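Putative rRNA methylase (Clostridium thermocellum ATCC 27405, PDB 3EEY) binds S-adenosylmethionine in a Rossmann-like fold and is probably a methyltransferase, possibly one acting on ribosomal RNA. Local coordinates at residues C31-D36 / Y103-D108; D54-A59 / H109-R114; A61-K66 / V76-D81. All coordinates share one frame; numbering follows the deposited sequence.

Interaction 1: C31-D36 / Y103-D108. With SAM (S-adenosylmethionine), chain K; SO4 (sulfate ion), chain M.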
loop_
_atom_site.group_PDB
_atom_site.type_symbol
_atom_site.label_atom_id
_atom_site.label_comp_id
_atom_site.label_asym_id
_atom_site.label_seq_id
_atom_site.Cartn_x
_atom_site.Cartn_y
_atom_site.Cartn_z
ATOM N N CYS A 31 19.723 -7.477 10.172
ATOM C CA CYS A 31 20.124 -6.521 11.212
ATOM C C CYS A 31 20.734 -5.217 10.738
ATOM O O CYS A 31 20.267 -4.146 11.129
ATOM C CB CYS A 31 21.065 -7.177 12.220
ATOM S SG CYS A 31 20.176 -7.812 13.600
ATOM N N GLY A 32 21.778 -5.319 9.917
ATOM C CA GLY A 32 22.507 -4.159 9.414
ATOM C C GLY A 32 23.088 -3.338 10.548
ATOM O O GLY A 32 23.768 -3.868 11.431
ATOM N N ASN A 33 22.774 -2.047 10.542
ATOM C CA ASN A 33 23.222 -1.132 11.587
ATOM C C ASN A 33 22.345 -1.129 12.844
ATOM O O ASN A 33 22.719 -0.555 13.868
ATOM C CB ASN A 33 23.389 0.275 11.016
ATOM C CG ASN A 33 24.504 0.356 9.978
ATOM O OD1 ASN A 33 25.585 -0.215 10.156
ATOM N ND2 ASN A 33 24.245 1.073 8.893
ATOM N N GLY A 34 21.184 -1.777 12.759
ATOM C CA GLY A 34 20.360 -2.055 13.937
ATOM C C GLY A 34 19.161 -1.153 14.153
ATOM O O GLY A 34 18.513 -1.216 15.206
ATOM N N ASN A 35 18.864 -0.324 13.153
ATOM C CA ASN A 35 17.747 0.627 13.202
ATOM C C ASN A 35 16.376 -0.028 13.383
ATOM O O ASN A 35 15.621 0.349 14.284
ATOM C CB ASN A 35 17.750 1.509 11.955
ATOM C CG ASN A 35 19.019 2.314 11.814
ATOM O OD1 ASN A 35 19.316 3.178 12.641
ATOM N ND2 ASN A 35 19.780 2.037 10.758
ATOM N N ASP A 36 16.074 -1.013 12.536
ATOM C CA ASP A 36 14.850 -1.816 12.664
ATOM C C ASP A 36 14.822 -2.672 13.933
ATOM O O ASP A 36 13.756 -2.892 14.498
ATOM C CB ASP A 36 14.648 -2.710 11.439
ATOM C CG ASP A 36 14.306 -1.929 10.179
ATOM O OD1 ASP A 36 14.056 -0.713 10.258
ATOM O OD2 ASP A 36 14.277 -2.544 9.094
ATOM N N TYR A 103 22.555 -4.548 0.440
ATOM C CA TYR A 103 23.825 -4.572 1.193
ATOM C C TYR A 103 23.805 -3.650 2.420
ATOM O O TYR A 103 22.916 -2.804 2.546
ATOM C CB TYR A 103 25.024 -4.224 0.289
ATOM C CG TYR A 103 24.856 -2.973 -0.548
ATOM C CD1 TYR A 103 24.642 -3.063 -1.923
ATOM C CD2 TYR A 103 24.909 -1.699 0.029
ATOM C CE1 TYR A 103 24.484 -1.919 -2.705
ATOM C CE2 TYR A 103 24.742 -0.546 -0.744
ATOM C CZ TYR A 103 24.538 -0.664 -2.112
ATOM O OH TYR A 103 24.380 0.464 -2.890
ATOM N N LEU A 104 24.796 -3.810 3.300
ATOM C CA LEU A 104 24.974 -2.941 4.471
ATOM C C LEU A 104 25.397 -1.519 4.074
ATOM O O LEU A 104 26.399 -1.347 3.368
ATOM C CB LEU A 104 25.991 -3.554 5.448
ATOM C CG LEU A 104 26.461 -2.778 6.691
ATOM C CD1 LEU A 104 25.329 -2.474 7.645
ATOM C CD2 LEU A 104 27.552 -3.542 7.422
ATOM N N PRO A 105 24.608 -0.502 4.489
ATOM C CA PRO A 105 24.993 0.905 4.288
ATOM C C PRO A 105 26.238 1.290 5.090
ATOM O O PRO A 105 26.343 0.941 6.273
ATOM C CB PRO A 105 23.766 1.690 4.772
ATOM C CG PRO A 105 23.006 0.745 5.640
ATOM C CD PRO A 105 23.282 -0.629 5.127
ATOM N N SER A 106 27.159 1.995 4.428
ATOM C CA SER A 106 28.500 2.327 4.948
ATOM C C SER A 106 29.341 1.076 5.232
ATOM O O SER A 106 30.161 1.054 6.156
ATOM C CB SER A 106 28.436 3.258 6.174
ATOM O OG SER A 106 27.682 4.426 5.899
ATOM N N GLY A 107 29.129 0.046 4.414
ATOM C CA GLY A 107 29.820 -1.234 4.555
ATOM C C GLY A 107 30.180 -1.848 3.217
ATOM O O GLY A 107 30.169 -1.164 2.190
ATOM N N ASP A 108 30.498 -3.142 3.240
ATOM C CA ASP A 108 30.892 -3.895 2.048
ATOM C C ASP A 108 29.717 -4.054 1.070
ATOM O O ASP A 108 28.728 -4.739 1.369
ATOM C CB ASP A 108 31.432 -5.271 2.463
ATOM C CG ASP A 108 32.462 -5.830 1.489
ATOM O OD1 ASP A 108 32.463 -5.449 0.295
ATOM O OD2 ASP A 108 33.275 -6.669 1.934
HETATM N N SAM K . 17.604 -3.055 8.522
HETATM C CA SAM K . 19.043 -2.727 8.277
HETATM C C SAM K . 19.463 -1.426 8.967
HETATM O O SAM K . 20.471 -0.797 8.626
HETATM O OXT SAM K . 18.799 -0.982 9.902
HETATM C CB SAM K . 19.345 -2.719 6.783
HETATM C CG SAM K . 19.650 -4.112 6.241
HETATM S SD SAM K . 20.862 -4.119 4.893
HETATM C CE SAM K . 19.858 -3.431 3.547
HETATM C "C5'" SAM K . 20.920 -5.892 4.515
HETATM C "C4'" SAM K . 21.641 -6.658 5.629
HETATM O "O4'" SAM K . 21.367 -8.045 5.556
HETATM C "C3'" SAM K . 23.158 -6.496 5.560
HETATM O "O3'" SAM K . 23.622 -6.089 6.826
HETATM C "C2'" SAM K . 23.681 -7.874 5.203
HETATM O "O2'" SAM K . 24.935 -8.163 5.791
HETATM C "C1'" SAM K . 22.570 -8.765 5.747
HETATM N N9 SAM K . 22.501 -10.093 5.104
HETATM C C8 SAM K . 22.943 -10.470 3.858
HETATM N N7 SAM K . 22.676 -11.789 3.693
HETATM C C5 SAM K . 22.073 -12.250 4.817
HETATM C C6 SAM K . 21.592 -13.497 5.201
HETATM N N6 SAM K . 21.662 -14.554 4.396
HETATM N N1 SAM K . 21.031 -13.637 6.450
HETATM C C2 SAM K . 20.936 -12.578 7.327
HETATM N N3 SAM K . 21.403 -11.349 6.937
HETATM C C4 SAM K . 21.964 -11.190 5.710
HETATM S S SO4 M . 25.683 3.081 1.212
HETATM O O1 SO4 M . 26.827 2.257 1.590
HETATM O O2 SO4 M . 25.929 3.681 -0.097
HETATM O O3 SO4 M . 24.485 2.249 1.146
HETATM O O4 SO4 M . 25.488 4.133 2.208
#

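Interaction 2: D54-A59 / H109-R114. With SAM (S-adenosylmethionine), chain K; SO4 (sulfate ion), chain M.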
loop_
_atom_site.group_PDB
_atom_site.type_symbol
_atom_site.label_atom_id
_atom_site.label_comp_id
_atom_site.label_asym_id
_atom_site.label_seq_id
_atom_site.Cartn_x
_atom_site.Cartn_y
_atom_site.Cartn_z
ATOM N N ASP A 54 22.250 -11.465 11.248
ATOM C CA ASP A 54 23.113 -10.978 10.174
ATOM C C ASP A 54 24.287 -11.935 9.991
ATOM O O ASP A 54 24.605 -12.721 10.886
ATOM C CB ASP A 54 23.613 -9.558 10.450
ATOM C CG ASP A 54 23.777 -8.742 9.178
ATOM O OD1 ASP A 54 24.623 -9.093 8.332
ATOM O OD2 ASP A 54 23.062 -7.733 9.024
ATOM N N ILE A 55 24.921 -11.868 8.824
ATOM C CA ILE A 55 26.041 -12.747 8.492
ATOM C C ILE A 55 27.396 -12.050 8.641
ATOM O O ILE A 55 28.441 -12.675 8.445
ATOM C CB ILE A 55 25.912 -13.360 7.061
ATOM C CG1 ILE A 55 25.840 -12.266 5.988
ATOM C CG2 ILE A 55 24.712 -14.293 6.978
ATOM C CD1 ILE A 55 25.964 -12.778 4.567
ATOM N N GLN A 56 27.370 -10.763 8.989
ATOM C CA GLN A 56 28.592 -9.977 9.153
ATOM C C GLN A 56 28.864 -9.659 10.619
ATOM O O GLN A 56 27.937 -9.359 11.373
ATOM C CB GLN A 56 28.514 -8.682 8.344
ATOM C CG GLN A 56 28.482 -8.880 6.831
ATOM C CD GLN A 56 28.595 -7.575 6.057
ATOM O OE1 GLN A 56 29.510 -6.782 6.281
ATOM N NE2 GLN A 56 27.666 -7.352 5.133
ATOM N N ASP A 57 30.141 -9.732 11.004
ATOM C CA ASP A 57 30.593 -9.406 12.360
ATOM C C ASP A 57 30.485 -7.913 12.645
ATOM O O ASP A 57 30.214 -7.510 13.780
ATOM C CB ASP A 57 32.041 -9.861 12.573
ATOM C CG ASP A 57 32.162 -11.356 12.800
ATOM O OD1 ASP A 57 31.483 -11.891 13.703
ATOM O OD2 ASP A 57 32.954 -11.995 12.079
ATOM N N LYS A 58 30.707 -7.112 11.603
ATOM C CA LYS A 58 30.611 -5.653 11.657
ATOM C C LYS A 58 29.178 -5.210 11.960
ATOM O O LYS A 58 28.956 -4.275 12.730
ATOM C CB LYS A 58 31.093 -5.056 10.329
ATOM C CG LYS A 58 31.118 -3.537 10.268
ATOM C CD LYS A 58 31.496 -3.047 8.872
ATOM C CE LYS A 58 31.192 -1.563 8.686
ATOM N NZ LYS A 58 32.033 -0.682 9.547
ATOM N N ALA A 59 28.217 -5.902 11.359
ATOM C CA ALA A 59 26.803 -5.599 11.541
ATOM C C ALA A 59 26.260 -6.004 12.913
ATOM O O ALA A 59 25.422 -5.298 13.475
ATOM C CB ALA A 59 25.990 -6.236 10.439
ATOM N N HIS A 109 29.847 -3.421 -0.098
ATOM C CA HIS A 109 28.792 -3.389 -1.119
ATOM C C HIS A 109 28.562 -4.721 -1.841
ATOM O O HIS A 109 27.493 -4.935 -2.425
ATOM C CB HIS A 109 29.078 -2.284 -2.143
ATOM C CG HIS A 109 28.571 -0.933 -1.735
ATOM N ND1 HIS A 109 27.905 -0.097 -2.604
ATOM C CD2 HIS A 109 28.625 -0.279 -0.549
ATOM C CE1 HIS A 109 27.579 1.019 -1.975
ATOM N NE2 HIS A 109 28.001 0.932 -0.726
ATOM N N SER A 110 29.563 -5.599 -1.799
ATOM C CA SER A 110 29.500 -6.896 -2.476
ATOM C C SER A 110 28.852 -7.992 -1.621
ATOM O O SER A 110 28.434 -9.023 -2.149
ATOM C CB SER A 110 30.890 -7.328 -2.964
ATOM O OG SER A 110 31.711 -7.753 -1.889
ATOM N N ILE A 111 28.769 -7.769 -0.310
ATOM C CA ILE A 111 28.080 -8.703 0.591
ATOM C C ILE A 111 26.615 -8.293 0.790
ATOM O O ILE A 111 26.289 -7.407 1.595
ATOM C CB ILE A 111 28.812 -8.878 1.949
ATOM C CG1 ILE A 111 30.279 -9.274 1.721
ATOM C CG2 ILE A 111 28.099 -9.929 2.807
ATOM C CD1 ILE A 111 31.170 -9.159 2.949
ATOM N N SER A 112 25.738 -8.946 0.033
ATOM C CA SER A 112 24.317 -8.622 0.034
ATOM C C SER A 112 23.443 -9.873 0.055
ATOM O O SER A 112 23.928 -10.990 -0.157
ATOM C CB SER A 112 23.963 -7.741 -1.172
ATOM O OG SER A 112 24.355 -8.345 -2.390
ATOM N N THR A 113 22.154 -9.665 0.321
ATOM C CA THR A 113 21.169 -10.737 0.347
ATOM C C THR A 113 21.071 -11.404 -1.026
ATOM O O THR A 113 21.173 -10.746 -2.064
ATOM C CB THR A 113 19.764 -10.238 0.809
ATOM O OG1 THR A 113 19.345 -9.126 0.010
ATOM C CG2 THR A 113 19.761 -9.833 2.281
ATOM N N ARG A 114 20.902 -12.719 -1.010
ATOM C CA ARG A 114 20.817 -13.542 -2.219
ATOM C C ARG A 114 19.394 -14.078 -2.361
ATOM O O ARG A 114 18.768 -14.403 -1.352
ATOM C CB ARG A 114 21.778 -14.731 -2.106
ATOM C CG ARG A 114 23.246 -14.421 -2.336
ATOM C CD ARG A 114 24.105 -15.566 -1.814
ATOM N NE ARG A 114 25.380 -15.676 -2.518
ATOM C CZ ARG A 114 25.605 -16.488 -3.551
ATOM N NH1 ARG A 114 24.640 -17.274 -4.015
ATOM N NH2 ARG A 114 26.803 -16.513 -4.123
HETATM N N SAM K . 17.604 -3.055 8.522
HETATM C CA SAM K . 19.043 -2.727 8.277
HETATM C C SAM K . 19.463 -1.426 8.967
HETATM O O SAM K . 20.471 -0.797 8.626
HETATM O OXT SAM K . 18.799 -0.982 9.902
HETATM C CB SAM K . 19.345 -2.719 6.783
HETATM C CG SAM K . 19.650 -4.112 6.241
HETATM S SD SAM K . 20.862 -4.119 4.893
HETATM C CE SAM K . 19.858 -3.431 3.547
HETATM C "C5'" SAM K . 20.920 -5.892 4.515
HETATM C "C4'" SAM K . 21.641 -6.658 5.629
HETATM O "O4'" SAM K . 21.367 -8.045 5.556
HETATM C "C3'" SAM K . 23.158 -6.496 5.560
HETATM O "O3'" SAM K . 23.622 -6.089 6.826
HETATM C "C2'" SAM K . 23.681 -7.874 5.203
HETATM O "O2'" SAM K . 24.935 -8.163 5.791
HETATM C "C1'" SAM K . 22.570 -8.765 5.747
HETATM N N9 SAM K . 22.501 -10.093 5.104
HETATM C C8 SAM K . 22.943 -10.470 3.858
HETATM N N7 SAM K . 22.676 -11.789 3.693
HETATM C C5 SAM K . 22.073 -12.250 4.817
HETATM C C6 SAM K . 21.592 -13.497 5.201
HETATM N N6 SAM K . 21.662 -14.554 4.396
HETATM N N1 SAM K . 21.031 -13.637 6.450
HETATM C C2 SAM K . 20.936 -12.578 7.327
HETATM N N3 SAM K . 21.403 -11.349 6.937
HETATM C C4 SAM K . 21.964 -11.190 5.710
HETATM S S SO4 M . 25.683 3.081 1.212
HETATM O O1 SO4 M . 26.827 2.257 1.590
HETATM O O2 SO4 M . 25.929 3.681 -0.097
HETATM O O3 SO4 M . 24.485 2.249 1.146
HETATM O O4 SO4 M . 25.488 4.133 2.208
#

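Interaction 3: A61-K66 / V76-D81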
loop_
_atom_site.group_PDB
_atom_site.type_symbol
_atom_site.label_atom_id
_atom_site.label_comp_id
_atom_site.label_asym_id
_atom_site.label_seq_id
_atom_site.Cartn_x
_atom_site.Cartn_y
_atom_site.Cartn_z
ATOM N N ALA A 61 28.115 -6.153 15.661
ATOM C CA ALA A 61 28.780 -5.250 16.603
ATOM C C ALA A 61 28.130 -3.866 16.641
ATOM O O ALA A 61 27.947 -3.289 17.716
ATOM C CB ALA A 61 30.264 -5.135 16.275
ATOM N N ASN A 62 27.782 -3.349 15.466
ATOM C CA ASN A 62 27.081 -2.072 15.343
ATOM C C ASN A 62 25.664 -2.091 15.918
ATOM O O ASN A 62 25.212 -1.100 16.493
ATOM C CB ASN A 62 27.041 -1.622 13.882
ATOM C CG ASN A 62 28.396 -1.165 13.370
ATOM O OD1 ASN A 62 29.389 -1.160 14.102
ATOM N ND2 ASN A 62 28.442 -0.774 12.103
ATOM N N THR A 63 24.978 -3.219 15.752
ATOM C CA THR A 63 23.655 -3.438 16.329
ATOM C C THR A 63 23.732 -3.580 17.853
ATOM O O THR A 63 22.874 -3.049 18.562
ATOM C CB THR A 63 22.948 -4.655 15.662
ATOM O OG1 THR A 63 22.860 -4.436 14.248
ATOM C CG2 THR A 63 21.549 -4.865 16.204
ATOM N N THR A 64 24.770 -4.266 18.340
ATOM C CA THR A 64 25.021 -4.420 19.777
ATOM C C THR A 64 25.273 -3.059 20.414
ATOM O O THR A 64 24.735 -2.765 21.477
ATOM C CB THR A 64 26.229 -5.358 20.074
ATOM O OG1 THR A 64 26.145 -6.536 19.266
ATOM C CG2 THR A 64 26.261 -5.766 21.549
ATOM N N LYS A 65 26.075 -2.240 19.738
ATOM C CA LYS A 65 26.420 -0.904 20.209
ATOM C C LYS A 65 25.189 0.002 20.273
ATOM O O LYS A 65 24.962 0.672 21.276
ATOM C CB LYS A 65 27.497 -0.287 19.318
ATOM C CG LYS A 65 28.003 1.070 19.788
ATOM C CD LYS A 65 29.016 1.641 18.814
ATOM C CE LYS A 65 29.237 3.125 19.042
ATOM N NZ LYS A 65 29.841 3.424 20.372
ATOM N N LYS A 66 24.406 -0.008 19.198
ATOM C CA LYS A 66 23.128 0.705 19.103
ATOM C C LYS A 66 22.159 0.399 20.242
ATOM O O LYS A 66 21.683 1.312 20.913
ATOM C CB LYS A 66 22.453 0.368 17.776
ATOM C CG LYS A 66 22.516 1.462 16.738
ATOM C CD LYS A 66 21.208 2.234 16.721
ATOM C CE LYS A 66 21.089 3.240 15.579
ATOM N NZ LYS A 66 22.126 3.158 14.520
ATOM N N VAL A 76 16.788 -8.356 23.318
ATOM C CA VAL A 76 17.249 -8.744 21.976
ATOM C C VAL A 76 18.262 -9.899 21.986
ATOM O O VAL A 76 19.268 -9.845 22.689
ATOM C CB VAL A 76 17.843 -7.529 21.209
ATOM C CG1 VAL A 76 18.198 -7.902 19.778
ATOM C CG2 VAL A 76 16.868 -6.359 21.218
ATOM N N THR A 77 17.983 -10.939 21.201
ATOM C CA THR A 77 18.933 -12.026 20.957
ATOM C C THR A 77 19.549 -11.876 19.561
ATOM O O THR A 77 18.884 -12.093 18.543
ATOM C CB THR A 77 18.254 -13.407 21.087
ATOM O OG1 THR A 77 17.601 -13.506 22.355
ATOM C CG2 THR A 77 19.262 -14.525 20.955
ATOM N N LEU A 78 20.820 -11.495 19.520
ATOM C CA LEU A 78 21.530 -11.320 18.254
ATOM C C LEU A 78 22.256 -12.592 17.852
ATOM O O LEU A 78 23.013 -13.164 18.640
ATOM C CB LEU A 78 22.514 -10.148 18.328
ATOM C CG LEU A 78 21.927 -8.737 18.452
ATOM C CD1 LEU A 78 23.039 -7.715 18.596
ATOM C CD2 LEU A 78 21.039 -8.398 17.265
ATOM N N ILE A 79 22.019 -13.023 16.616
ATOM C CA ILE A 79 22.522 -14.293 16.105
ATOM C C ILE A 79 23.340 -14.035 14.848
ATOM O O ILE A 79 22.851 -13.422 13.899
ATOM C CB ILE A 79 21.352 -15.270 15.813
ATOM C CG1 ILE A 79 20.689 -15.709 17.127
ATOM C CG2 ILE A 79 21.833 -16.485 15.053
ATOM C CD1 ILE A 79 19.199 -15.892 17.036
ATOM N N LYS A 80 24.597 -14.477 14.853
ATOM C CA LYS A 80 25.430 -14.366 13.669
ATOM C C LYS A 80 25.257 -15.617 12.804
ATOM O O LYS A 80 26.116 -16.505 12.762
ATOM C CB LYS A 80 26.899 -14.120 14.024
ATOM C CG LYS A 80 27.722 -13.586 12.852
ATOM C CD LYS A 80 29.106 -14.209 12.820
ATOM C CE LYS A 80 29.776 -13.982 11.481
ATOM N NZ LYS A 80 31.079 -14.694 11.385
ATOM N N ASP A 81 24.116 -15.675 12.132
ATOM C CA ASP A 81 23.815 -16.726 11.171
ATOM C C ASP A 81 22.878 -16.146 10.116
ATOM O O ASP A 81 22.282 -15.087 10.320
ATOM C CB ASP A 81 23.161 -17.921 11.874
ATOM C CG ASP A 81 23.291 -19.227 11.090
ATOM O OD1 ASP A 81 23.847 -19.231 9.967
ATOM O OD2 ASP A 81 22.823 -20.259 11.614
#

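Interaction 1: C31-D36 / Y103-D108
G32 and L104 bring the two backbones closest, with CA atoms 5.7 Å apart, beside a type II' turn from C31 to G34 and a type II turn from L104 to G107. The branch CD1 of L104 lies over the bare CA of G32 at 3.7 Å. The side chain of N33 crosses that of L104 at about a right angle and puts OD1 3.4 Å from CD1. Its amide ND2 reaches further and gives a weak but nearly straight hydrogen bond to the carbonyl O of P105 (3.4 Å, 167°). With CG beside its own backbone N (chi1 -65°), N33 keeps its amide directed at the other loop while its backbone N binds the SAM carboxylate O. N35 ND2 holds the other carboxylate oxygen, OXT. Segment 31-36 follows the first strand and runs into helix 35-44, with G34 at its N-cap; class I methyltransferases carry their glycine-rich motif here. From the other loop, Y103 O lies 3.3 Å from the SAM methyl carbon CE, and S106 N binds a sulfate. One weak hydrogen bond and a few van der Waals touches join the segments directly, and both also touch SAM.

Interaction 2: D54-A59 / H109-R114
I111 meets Q56 and I55 mainly through its CG2 methyl, with CB close behind it. The Q56 side chain passes at a slant to that of I111, and NE2 of Q56 comes 3.5 Å from I111 CG2. The tip of I55, CD1, touches the same methyl at 4.0 Å. No hydrogen bond joins the two segments.

Q56 is extended beyond CG, and this carries NE2 to the SAM ribose, where it donates to O2' at 2.9 Å. The bond is bent, at 131°. D54 takes both ribose hydroxyls: O2' donates to its OD1 at 2.7 Å and O3' to its OD2. This pairing is the hallmark of class I methyltransferases of Rossmann-like fold, in which an acidic residue at the end of the second strand grips the ribose. D54 is itself held. OD1 accepts from the backbone N of Q56 in an Asx turn, on the anti side and 23° out of the carboxylate plane, and OD2 also accepts from G32 N.

The adenine sits between the segments. I55 spreads CG2 and CD1 over one face of the ring, CD1 at 3.5 Å from N7. T113 lies over the opposite face, with CG2 3.6 Å from C8. With CG1 between its backbone N and carbonyl carbon (chi1 59°), I55 extends its longer branch along the purine to I111. T113 OG1 binds E149, with its methyl left for the base.

At the start of 109-114, H109 donates from NE2 to sulfate O1 at 2.9 Å. Its ring stacks on that of Y103.

Interaction 3: A61-K66 / V76-D81
T64 and L78 are the backbone neighbours here, with CA atoms 7.9 Å apart, where helix 57-69 lies over strand 76-79. The two elements belong to a beta-alpha-beta crossover of the Rossmann-like sheet. Strand 49-53 leads into the helix, and the chain returns in strand 76-79, parallel to 49-53 and outermost on its side of the sheet within the chain.

L78 makes the contact from the strand. Its CA-CB bond is aimed at the helix, and CG lies beside the backbone N (chi1 -68°). CD2 of L78 packs on T63 CG2 at 3.7 Å, while CD1 lies between the two threonines, 4.0 Å from T63 CG2. The leucine crosses both threonine side chains obliquely. T63 turns its CB to the strand. T64 projects alongside and meets L78 with its hydroxyl end.

No hydrogen bond passes between the segments. The threonine hydroxyls are engaged within the helix, T63 OG1 with A59 O and T64 OG1 with I60 O, each one turn back. In both residues OG1 sits beside the backbone N and CG2 anti to it. With CB of T63 pointing to the strand, its CG2 is carried onto L78, while T64, set to one side, presents OG1. From the strand, V76 packs on T37 and A41 of helix 35-44 and on L67, and L78 also touches C31. At its other threonine, L78 CD1 lies 3.4 Å from T64 OG1 and 3.9 Å from T64 N.

In the fold
Interactions 1 and 2 supply much of the SAM pocket, with centres about 8 Å apart; T30, H83 and Q84 add further bonds. The ligand's amino acid end lies at 31-36, the adenine lies between 54-59 and 109-114, and the ribose is held by D54 and Q56 beside G32 and L104. G32 N and D54 OD2, 2.9 Å apart, tie the two contacts directly. One sulfate bridges S106 of interaction 1 and H109 of interaction 2. Interaction 3 lies farther from SAM, its centre about 11 Å from interaction 1 and 13 Å from interaction 2. The T63 side chain is about 7 Å from SAM. Helix 57-69 and a long, weak D57-K80 ion pair link interactions 2 and 3.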